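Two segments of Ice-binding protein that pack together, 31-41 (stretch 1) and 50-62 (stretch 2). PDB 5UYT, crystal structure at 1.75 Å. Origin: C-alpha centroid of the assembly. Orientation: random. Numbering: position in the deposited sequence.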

ATOM      1  N   GLY A  31      -5.790  -4.395   2.579  1.00 21.40           N
ATOM      2  CA  GLY A  31      -6.417  -5.683   2.864  1.00 22.09           C
ATOM      3  C   GLY A  31      -7.372  -6.002   1.727  1.00 22.57           C
ATOM      4  O   GLY A  31      -7.802  -5.091   0.977  1.00 21.96           O
ATOM      5  N   ASP A  32      -7.764  -7.272   1.620  1.00 23.42           N
ATOM      6  CA  ASP A  32      -8.780  -7.621   0.634  1.00 23.88           C
ATOM      7  C   ASP A  32     -10.131  -6.972   0.996  1.00 24.57           C
ATOM      8  O   ASP A  32     -10.412  -6.677   2.177  1.00 24.44           O
ATOM      9  CB  ASP A  32      -8.916  -9.137   0.481  1.00 25.09           C
ATOM     10  CG  ASP A  32      -7.701  -9.796  -0.168  1.00 25.99           C
ATOM     11  OD1 ASP A  32      -6.746  -9.087  -0.567  1.00 24.62           O
ATOM     12  OD2 ASP A  32      -7.700 -11.049  -0.265  1.00 27.46           O
ATOM     13  N   VAL A  33     -10.994  -6.841  -0.016  1.00 25.09           N
ATOM     14  CA  VAL A  33     -12.353  -6.308   0.143  1.00 25.52           C
ATOM     15  C   VAL A  33     -13.276  -7.292  -0.553  1.00 27.02           C
ATOM     16  O   VAL A  33     -13.041  -7.669  -1.704  1.00 27.25           O
ATOM     17  CB  VAL A  33     -12.488  -4.923  -0.540  1.00 25.22           C
ATOM     18  CG1 VAL A  33     -13.959  -4.463  -0.572  1.00 26.29           C
ATOM     19  CG2 VAL A  33     -11.597  -3.890   0.157  1.00 23.94           C
ATOM     20  N   GLY A  34     -14.335  -7.718   0.112  1.00 27.29           N
ATOM     21  CA  GLY A  34     -15.178  -8.666  -0.573  1.00 28.96           C
ATOM     22  C   GLY A  34     -16.470  -9.056   0.081  1.00 29.56           C
ATOM     23  O   GLY A  34     -16.767  -8.662   1.222  1.00 28.74           O
ATOM     24  N   THR A  35     -17.232  -9.837  -0.672  1.00 30.87           N
ATOM     25  CA  THR A  35     -18.480 -10.402  -0.196  1.00 32.12           C
ATOM     26  C   THR A  35     -18.644 -11.782  -0.826  1.00 33.77           C
ATOM     27  O   THR A  35     -18.281 -12.006  -1.983  1.00 34.33           O
ATOM     28  CB  THR A  35     -19.675  -9.471  -0.519  1.00 33.04           C
ATOM     29  OG1 THR A  35     -20.893 -10.231  -0.565  1.00 35.39           O
ATOM     30  CG2 THR A  35     -19.454  -8.733  -1.872  1.00 33.33           C
ATOM     31  N   ASN A  36     -19.197 -12.716  -0.066  1.00 35.28           N
ATOM     32  CA  ASN A  36     -19.325 -14.077  -0.544  1.00 36.46           C
ATOM     33  C   ASN A  36     -20.566 -14.318  -1.414  1.00 38.89           C
ATOM     34  O   ASN A  36     -20.793 -15.442  -1.868  1.00 39.83           O
ATOM     35  CB  ASN A  36     -19.271 -15.054   0.643  1.00 37.64           C
ATOM     36  CG  ASN A  36     -19.147 -16.494   0.200  1.00 39.19           C
ATOM     37  OD1 ASN A  36     -19.871 -17.379   0.672  1.00 41.62           O
ATOM     38  ND2 ASN A  36     -18.264 -16.731  -0.740  1.00 38.35           N
ATOM     39  N   ASN A  37     -21.373 -13.276  -1.650  1.00 39.04           N
ATOM     40  CA  ASN A  37     -22.562 -13.421  -2.489  1.00 41.79           C
ATOM     41  C   ASN A  37     -22.913 -12.256  -3.425  1.00 41.95           C
ATOM     42  O   ASN A  37     -24.013 -12.236  -3.987  1.00 43.67           O
ATOM     43  CB  ASN A  37     -23.796 -13.785  -1.626  1.00 43.56           C
ATOM     44  CG  ASN A  37     -24.386 -12.582  -0.902  1.00 42.93           C
ATOM     45  OD1 ASN A  37     -23.744 -11.516  -0.764  1.00 40.97           O
ATOM     46  ND2 ASN A  37     -25.634 -12.743  -0.433  1.00 44.48           N
ATOM     47  N   ALA A  38     -22.006 -11.297  -3.575  1.00 40.53           N
ATOM     48  CA  ALA A  38     -22.232 -10.148  -4.453  1.00 41.59           C
ATOM     49  C   ALA A  38     -20.886  -9.633  -4.944  1.00 40.59           C
ATOM     50  O   ALA A  38     -19.888 -10.360  -4.869  1.00 41.28           O
ATOM     51  CB  ALA A  38     -23.021  -9.055  -3.728  1.00 41.88           C
ATOM     52  N   ALA A  39     -20.850  -8.392  -5.438  1.00 40.12           N
ATOM     53  CA  ALA A  39     -19.616  -7.759  -5.881  1.00 38.43           C
ATOM     54  C   ALA A  39     -19.558  -6.369  -5.285  1.00 37.22           C
ATOM     55  O   ALA A  39     -20.566  -5.664  -5.299  1.00 37.95           O
ATOM     56  CB  ALA A  39     -19.561  -7.680  -7.398  1.00 39.72           C
ATOM     57  N   SER A  40     -18.383  -5.970  -4.785  1.00 34.89           N
ATOM     58  CA  SER A  40     -18.234  -4.671  -4.152  1.00 34.03           C
ATOM     59  C   SER A  40     -18.297  -3.603  -5.230  1.00 34.57           C
ATOM     60  O   SER A  40     -17.834  -3.833  -6.362  1.00 36.29           O
ATOM     61  CB  SER A  40     -16.898  -4.597  -3.393  1.00 33.48           C
ATOM     62  OG  SER A  40     -16.788  -5.742  -2.544  1.00 34.44           O
ATOM     63  N   THR A  41     -18.857  -2.440  -4.903  1.00 32.81           N
ATOM     64  CA  THR A  41     -18.969  -1.374  -5.895  1.00 32.17           C
ATOM     65  C   THR A  41     -18.386  -0.044  -5.453  1.00 30.51           C
ATOM     66  O   THR A  41     -18.401   0.305  -4.257  1.00 28.55           O
ATOM     67  CB  THR A  41     -20.417  -1.125  -6.334  1.00 34.38           C
ATOM     68  OG1 THR A  41     -21.186  -0.768  -5.185  1.00 34.38           O
ATOM     69  CG2 THR A  41     -21.019  -2.370  -6.983  1.00 36.30           C
ATOM     70  N   MET A  50      -9.826  -7.393  -4.815  1.00 25.08           N
ATOM     71  CA  MET A  50     -11.301  -7.344  -4.802  1.00 26.00           C
ATOM     72  C   MET A  50     -11.828  -8.760  -4.998  1.00 27.51           C
ATOM     73  O   MET A  50     -11.751  -9.295  -6.105  1.00 28.75           O
ATOM     74  CB  MET A  50     -11.823  -6.375  -5.893  1.00 26.62           C
ATOM     75  CG  MET A  50     -11.206  -4.968  -5.815  1.00 25.82           C
ATOM     76  SD  MET A  50     -11.357  -4.153  -4.206  1.00 25.64           S
ATOM     77  CE  MET A  50     -13.143  -3.965  -4.080  1.00 26.27           C
ATOM     78  N   GLN A  51     -12.366  -9.376  -3.931  1.00 31.09           N
ATOM     79  CA  GLN A  51     -12.799 -10.778  -3.948  1.00 31.44           C
ATOM     80  C   GLN A  51     -14.326 -10.853  -3.932  1.00 32.48           C
ATOM     81  O   GLN A  51     -14.940 -10.450  -2.942  1.00 31.30           O
ATOM     82  CB  GLN A  51     -12.281 -11.520  -2.701  1.00 31.33           C
ATOM     83  CG  GLN A  51     -10.788 -11.378  -2.405  1.00 30.06           C
ATOM     84  CD  GLN A  51      -9.941 -12.304  -3.266  1.00 30.90           C
ATOM     85  OE1 GLN A  51     -10.385 -12.783  -4.303  1.00 31.44           O
ATOM     86  NE2 GLN A  51      -8.693 -12.499  -2.868  1.00 31.17           N
ATOM     87  N   ASP A  52     -14.928 -11.337  -5.017  1.00 34.05           N
ATOM     88  CA  ASP A  52     -16.399 -11.358  -5.152  1.00 35.91           C
ATOM     89  C   ASP A  52     -16.854 -12.787  -5.410  1.00 36.75           C
ATOM     90  O   ASP A  52     -16.525 -13.344  -6.449  1.00 37.21           O
ATOM     91  CB  ASP A  52     -16.857 -10.443  -6.309  1.00 37.75           C
ATOM     92  CG  ASP A  52     -16.440  -8.963  -6.108  1.00 38.17           C
ATOM     93  OD1 ASP A  52     -16.552  -8.446  -4.951  1.00 38.00           O
ATOM     94  OD2 ASP A  52     -16.009  -8.328  -7.114  1.00 39.27           O
ATOM     95  N   SER A  53     -17.564 -13.375  -4.446  1.00 36.56           N
ATOM     96  CA  SER A  53     -18.244 -14.677  -4.621  1.00 38.26           C
ATOM     97  C   SER A  53     -17.337 -15.760  -5.217  1.00 38.72           C
ATOM     98  O   SER A  53     -17.638 -16.321  -6.265  1.00 39.83           O
ATOM     99  CB  SER A  53     -19.510 -14.511  -5.480  1.00 39.10           C
ATOM    100  OG  SER A  53     -20.349 -13.489  -4.951  1.00 38.83           O
ATOM    101  N   ASN A  54     -16.229 -16.049  -4.542  1.00 38.00           N
ATOM    102  CA  ASN A  54     -15.231 -16.989  -5.067  1.00 38.25           C
ATOM    103  C   ASN A  54     -14.673 -17.857  -3.952  1.00 38.55           C
ATOM    104  O   ASN A  54     -15.207 -17.850  -2.841  1.00 38.37           O
ATOM    105  CB  ASN A  54     -14.113 -16.241  -5.830  1.00 36.85           C
ATOM    106  CG  ASN A  54     -13.392 -15.205  -4.972  1.00 35.12           C
ATOM    107  OD1 ASN A  54     -13.507 -15.195  -3.746  1.00 34.42           O
ATOM    108  ND2 ASN A  54     -12.627 -14.339  -5.623  1.00 34.06           N
ATOM    109  N   GLY A  55     -13.611 -18.611  -4.239  1.00 38.97           N
ATOM    110  CA  GLY A  55     -13.004 -19.497  -3.241  1.00 39.34           C
ATOM    111  C   GLY A  55     -12.430 -18.751  -2.041  1.00 37.34           C
ATOM    112  O   GLY A  55     -12.515 -19.234  -0.913  1.00 37.85           O
ATOM    113  N   ALA A  56     -11.845 -17.574  -2.269  1.00 35.86           N
ATOM    114  CA  ALA A  56     -11.352 -16.762  -1.159  1.00 34.35           C
ATOM    115  C   ALA A  56     -12.455 -16.285  -0.191  1.00 34.11           C
ATOM    116  O   ALA A  56     -12.246 -16.259   1.035  1.00 33.86           O
ATOM    117  CB  ALA A  56     -10.576 -15.567  -1.683  1.00 32.55           C
ATOM    118  N   THR A  57     -13.592 -15.862  -0.743  1.00 34.00           N
ATOM    119  CA  THR A  57     -14.702 -15.364   0.095  1.00 33.75           C
ATOM    120  C   THR A  57     -15.428 -16.510   0.791  1.00 35.60           C
ATOM    121  O   THR A  57     -15.973 -16.334   1.887  1.00 36.06           O
ATOM    122  CB  THR A  57     -15.715 -14.490  -0.687  1.00 33.41           C
ATOM    123  OG1 THR A  57     -16.332 -15.253  -1.728  1.00 34.42           O
ATOM    124  CG2 THR A  57     -15.023 -13.252  -1.285  1.00 31.62           C
ATOM    125  N   SER A  58     -15.429 -17.680   0.157  1.00 37.18           N
ATOM    126  CA  SER A  58     -16.066 -18.866   0.733  1.00 39.52           C
ATOM    127  C   SER A  58     -15.264 -19.299   1.960  1.00 39.82           C
ATOM    128  O   SER A  58     -15.842 -19.597   3.014  1.00 40.66           O
ATOM    129  CB  SER A  58     -16.135 -19.990  -0.306  1.00 40.86           C
ATOM    130  OG  SER A  58     -16.804 -21.119   0.227  1.00 44.14           O
ATOM    131  N   ALA A  59     -13.938 -19.334   1.808  1.00 39.62           N
ATOM    132  CA  ALA A  59     -13.003 -19.623   2.907  1.00 39.88           C
ATOM    133  C   ALA A  59     -13.093 -18.610   4.063  1.00 38.97           C
ATOM    134  O   ALA A  59     -13.156 -19.011   5.238  1.00 39.47           O
ATOM    135  CB  ALA A  59     -11.576 -19.728   2.382  1.00 39.65           C
ATOM    136  N   ALA A  60     -13.128 -17.320   3.725  1.00 37.26           N
ATOM    137  CA  ALA A  60     -13.297 -16.240   4.719  1.00 36.45           C
ATOM    138  C   ALA A  60     -14.628 -16.388   5.482  1.00 37.55           C
ATOM    139  O   ALA A  60     -14.670 -16.240   6.718  1.00 37.55           O
ATOM    140  CB  ALA A  60     -13.190 -14.865   4.057  1.00 35.09           C
ATOM    141  N   ALA A  61     -15.702 -16.693   4.754  1.00 37.40           N
ATOM    142  CA  ALA A  61     -17.016 -16.888   5.378  1.00 38.19           C
ATOM    143  C   ALA A  61     -16.969 -17.987   6.450  1.00 39.76           C
ATOM    144  O   ALA A  61     -17.511 -17.805   7.553  1.00 39.57           O
ATOM    145  CB  ALA A  61     -18.075 -17.203   4.324  1.00 39.19           C
ATOM    146  N   ALA A  62     -16.329 -19.116   6.125  1.00 40.51           N
ATOM    147  CA  ALA A  62     -16.257 -20.243   7.050  1.00 42.16           C
ATOM    148  C   ALA A  62     -15.397 -19.911   8.258  1.00 41.36           C
ATOM    149  O   ALA A  62     -15.779 -20.227   9.385  1.00 41.69           O
ATOM    150  CB  ALA A  62     -15.755 -21.503   6.353  1.00 44.19           C
TER
HETATM  151  O   HOH W   1     -14.751  -6.892  -3.880  1.00 31.87           O
HETATM  152  O   HOH W   2     -15.768  -5.517  -7.055  1.00 35.64           O

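The two stretches meet through a short parallel β-pairing, strand 32-35 against strand 50-52, whose axes approach to 4.7 Å and whose N-to-C directions differ by 16°. The register places Val33 beside Met50, Gly34 beside Gln51 and Thr35 beside Asp52. Three backbone hydrogen bonds hold it: Gln51 N donates to Val33 O (2.9 Å), Thr35 N donates to Gln51 O (3.3 Å), and Ser53 N donates to Thr35 O (2.9 Å). The first and last are nearly straight, whereas the middle one is longer and more bent, with an angle of 142° at the hydrogen. Met50 CA also lies 3.6 Å from Val33 O, so this carbonyl receives a CA-H...O contact beside its amide bond.

Gly34 sits where the strands come close, its CA 3.0 Å from Gln51 O. A β-carbon at this position would fall 2.3 Å from Gln51 O, a clash, and 3.4 Å from Thr57 CG2, so the pairing as built leaves no space for a side chain there. Beyond the strand, Ser53 adopts positive backbone angles (49/58), and the chain then enters the helix that begins at Gly55. Asn54 caps this helix: its OD1 accepts from Thr57 N at 3.1 Å, while Asn54 N donates to Thr57 OG1 at 2.9 Å.

That threonine hydroxyl oxygen also serves the other stretch. Asn36, whose CA-to-CB bond points sideways, brings the end of its side chain to the start of the helix, and its ND2 donates to Thr57 OG1 in a short bond of 2.6 Å. Asn36 has the largest area covered by the opposing stretch, 89 Å². Its OD1 lies 4.1 Å from Ala61 CB, one turn further along the helix.

Gln51 shares the face of the sheet on which a Gly34 side chain would lie. Its NE2 donates to Asp32 OD2 at 3.1 Å in an almost linear bond (175°), and its OE1 accepts from Asn54 ND2 at 3.0 Å, so one amide group links the beginning of stretch 1 to the capping residue.

Val33, Thr35, Met50 and Asp52 occupy the other face. Met50 is m at all three chi angles, which brings its CE within 3.6 Å of Val33 CG1 and 3.9 Å of Ser40 CB. Asp52 engages the returning segment of stretch 1, where its OD1 accepts from Ser40 N at 3.1 Å. Two waters extend this attachment. Water 1 donates to Val33 O (2.9 Å) and Asp52 OD1 (2.6 Å) and accepts from Ser40 OG (2.7 Å); water 2 donates to Ser40 O (2.8 Å) and Asp52 OD2 (2.8 Å). Both carboxylate oxygens of Asp52 are thereby tied to Ser40, one directly and through water, the other through water alone. Nearby, Ser53 OG donates to Ala38 O at 3.2 Å, adding a further link to the same loop. Together the two stretches bury 611 Å².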